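Long-range contact in malate dehydrogenase (Naegleria fowleri, PDB 6UM4), which probably catalyses the reversible, nicotinamide-cofactor-dependent interconversion of malate and oxaloacetate: residues A[354-359]-A[382-387]. Numbering follows the deposited sequence.
Sequences VSMAIP and GKYGVI
Met356 reaches the aromatic ring of Tyr384 with its thioether end. This is a Met-aromatic contact: Met356 SD lies 4.6 Å from the ring centroid of Tyr384 and stands obliquely to it, 33° off the ring normal. The Met356 side chain bends at its last torsion (chi3 78°), which brings Met356 CE to 3.9 Å from Tyr384 CD2. Trp346 of helix 332-348 touches both residues.

Both segments belong to the alpha/beta C-terminal domain of the lactate/malate dehydrogenase family. They lie on strands 353-359 and 383-386, the outer strands within this chain of a three-stranded antiparallel sheet, with strand 371-380 between them. The axes of the two short strand segments approach to 9.5 Å and run at 97° to each other, so the sheet is strongly twisted or coiled between them. No hydrogen bond joins the segments, and the contact is made by side chains.

Ile358 meets the ring further toward its hydroxyl end. Its CG2 sits 3.8 Å from Tyr384 CE1, and its CB is 3.5 Å from Tyr384 OH. Ile358 CD1 packs on Tyr384 CE1 and also on Val386 CG2, the latter at a tight 3.5 Å.

Pro359 brings its CD to 3.8 Å from Tyr384 OH. That hydroxyl hydrogen-bonds to the backbone O of Glu243, a residue that Pro359 also touches.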
ATOM      1  N   VAL A 354     -22.481   2.539  -1.261  1.00 23.34           N
ATOM      2  CA  VAL A 354     -21.462   1.827  -0.513  1.00 19.49           C
ATOM      3  C   VAL A 354     -22.109   1.351   0.776  1.00 20.73           C
ATOM      4  O   VAL A 354     -23.201   1.790   1.153  1.00 21.67           O
ATOM      5  CB  VAL A 354     -20.200   2.691  -0.244  1.00 19.26           C
ATOM      6  CG1 VAL A 354     -19.569   3.103  -1.560  1.00 25.50           C
ATOM      7  CG2 VAL A 354     -20.540   3.923   0.604  1.00 20.10           C
ATOM      8  N   SER A 355     -21.462   0.374   1.405  1.00 18.91           N
ATOM      9  CA  SER A 355     -21.899  -0.148   2.691  1.00 20.06           C
ATOM     10  C   SER A 355     -21.056   0.459   3.801  1.00 19.77           C
ATOM     11  O   SER A 355     -19.832   0.542   3.683  1.00 18.30           O
ATOM     12  CB  SER A 355     -21.809  -1.674   2.740  1.00 19.53           C
ATOM     13  OG  SER A 355     -22.642  -2.289   1.766  1.00 21.36           O
ATOM     14  N   MET A 356     -21.730   0.891   4.861  1.00 18.98           N
ATOM     15  CA  MET A 356     -21.156   1.356   6.113  1.00 18.92           C
ATOM     16  C   MET A 356     -22.048   0.850   7.236  1.00 21.31           C
ATOM     17  O   MET A 356     -23.271   0.824   7.079  1.00 23.59           O
ATOM     18  CB  MET A 356     -21.092   2.895   6.173  1.00 19.95           C
ATOM     19  CG  MET A 356     -20.202   3.548   5.081  1.00 26.62           C
ATOM     20  SD  MET A 356     -20.380   5.357   5.032  1.00 31.03           S
ATOM     21  CE  MET A 356     -19.364   5.856   6.428  1.00 35.55           C
ATOM     22  N   ALA A 357     -21.442   0.430   8.353  1.00 23.61           N
ATOM     23  CA  ALA A 357     -22.172   0.106   9.581  1.00 25.86           C
ATOM     24  C   ALA A 357     -22.377   1.386  10.384  1.00 27.54           C
ATOM     25  O   ALA A 357     -21.410   1.960  10.901  1.00 21.43           O
ATOM     26  CB  ALA A 357     -21.417  -0.932  10.407  1.00 21.76           C
ATOM     27  N   ILE A 358     -23.628   1.812  10.524  1.00 21.35           N
ATOM     28  CA  ILE A 358     -23.928   3.155  11.021  1.00 21.19           C
ATOM     29  C   ILE A 358     -24.920   3.039  12.176  1.00 27.11           C
ATOM     30  O   ILE A 358     -25.589   2.004  12.334  1.00 22.04           O
ATOM     31  CB  ILE A 358     -24.478   4.055   9.889  1.00 21.46           C
ATOM     32  CG1 ILE A 358     -25.903   3.614   9.522  1.00 22.86           C
ATOM     33  CG2 ILE A 358     -23.596   3.946   8.631  1.00 20.81           C
ATOM     34  CD1 ILE A 358     -26.537   4.412   8.405  1.00 22.39           C
ATOM     35  N   PRO A 359     -25.027   4.072  13.024  1.00 23.26           N
ATOM     36  CA  PRO A 359     -26.058   4.033  14.072  1.00 26.77           C
ATOM     37  C   PRO A 359     -27.444   3.953  13.458  1.00 25.83           C
ATOM     38  O   PRO A 359     -27.810   4.747  12.583  1.00 24.12           O
ATOM     39  CB  PRO A 359     -25.857   5.350  14.842  1.00 23.97           C
ATOM     40  CG  PRO A 359     -25.124   6.242  13.888  1.00 23.61           C
ATOM     41  CD  PRO A 359     -24.218   5.300  13.107  1.00 22.56           C
ATOM     42  N   GLY A 382     -18.120  14.234   5.281  1.00 28.70           N
ATOM     43  CA  GLY A 382     -18.596  13.515   6.447  1.00 25.16           C
ATOM     44  C   GLY A 382     -20.065  13.155   6.455  1.00 27.62           C
ATOM     45  O   GLY A 382     -20.508  12.481   7.392  1.00 33.01           O
ATOM     46  N   LYS A 383     -20.819  13.499   5.416  1.00 29.17           N
ATOM     47  CA  LYS A 383     -22.266  13.303   5.404  1.00 30.55           C
ATOM     48  C   LYS A 383     -22.650  12.129   4.511  1.00 28.64           C
ATOM     49  O   LYS A 383     -22.244  12.065   3.345  1.00 27.59           O
ATOM     50  CB  LYS A 383     -22.964  14.582   4.936  1.00 30.50           C
ATOM     51  CG  LYS A 383     -22.539  15.826   5.716  1.00 37.41           C
ATOM     52  CD  LYS A 383     -22.663  17.083   4.867  1.00 42.68           C
ATOM     53  CE  LYS A 383     -22.344  18.355   5.659  1.00 47.72           C
ATOM     54  NZ  LYS A 383     -20.909  18.514   6.080  1.00 44.49           N
ATOM     55  N   TYR A 384     -23.475  11.231   5.043  1.00 30.41           N
ATOM     56  CA  TYR A 384     -24.008  10.108   4.283  1.00 29.03           C
ATOM     57  C   TYR A 384     -25.488   9.959   4.602  1.00 29.04           C
ATOM     58  O   TYR A 384     -25.984  10.481   5.602  1.00 26.00           O
ATOM     59  CB  TYR A 384     -23.277   8.781   4.586  1.00 24.50           C
ATOM     60  CG  TYR A 384     -23.273   8.406   6.058  1.00 26.36           C
ATOM     61  CD1 TYR A 384     -24.414   7.904   6.678  1.00 22.65           C
ATOM     62  CD2 TYR A 384     -22.120   8.544   6.827  1.00 23.60           C
ATOM     63  CE1 TYR A 384     -24.415   7.567   8.033  1.00 22.59           C
ATOM     64  CE2 TYR A 384     -22.108   8.191   8.168  1.00 24.92           C
ATOM     65  CZ  TYR A 384     -23.254   7.708   8.772  1.00 22.21           C
ATOM     66  OH  TYR A 384     -23.238   7.373  10.114  1.00 23.82           O
ATOM     67  N   GLY A 385     -26.193   9.247   3.717  1.00 32.27           N
ATOM     68  CA  GLY A 385     -27.610   8.968   3.877  1.00 31.07           C
ATOM     69  C   GLY A 385     -27.992   7.585   3.383  1.00 30.73           C
ATOM     70  O   GLY A 385     -27.565   7.139   2.304  1.00 29.68           O
ATOM     71  N   VAL A 386     -28.796   6.886   4.182  1.00 27.03           N
ATOM     72  CA  VAL A 386     -29.260   5.566   3.786  1.00 29.90           C
ATOM     73  C   VAL A 386     -30.083   5.682   2.513  1.00 25.84           C
ATOM     74  O   VAL A 386     -30.886   6.610   2.356  1.00 28.51           O
ATOM     75  CB  VAL A 386     -30.069   4.941   4.934  1.00 33.19           C
ATOM     76  CG1 VAL A 386     -30.654   3.609   4.516  1.00 32.06           C
ATOM     77  CG2 VAL A 386     -29.181   4.790   6.166  1.00 26.89           C
ATOM     78  N   ILE A 387     -29.878   4.740   1.587  1.00 24.90           N
ATOM     79  CA  ILE A 387     -30.693   4.711   0.383  1.00 26.48           C
ATOM     80  C   ILE A 387     -32.134   4.470   0.796  1.00 28.14           C
ATOM     81  O   ILE A 387     -32.428   3.511   1.520  1.00 33.94           O
ATOM     82  CB  ILE A 387     -30.196   3.628  -0.589  1.00 24.55           C
ATOM     83  CG1 ILE A 387     -28.723   3.824  -0.927  1.00 23.73           C
ATOM     84  CG2 ILE A 387     -31.026   3.644  -1.873  1.00 25.40           C
ATOM     85  CD1 ILE A 387     -28.458   5.100  -1.703  1.00 24.26           C
TER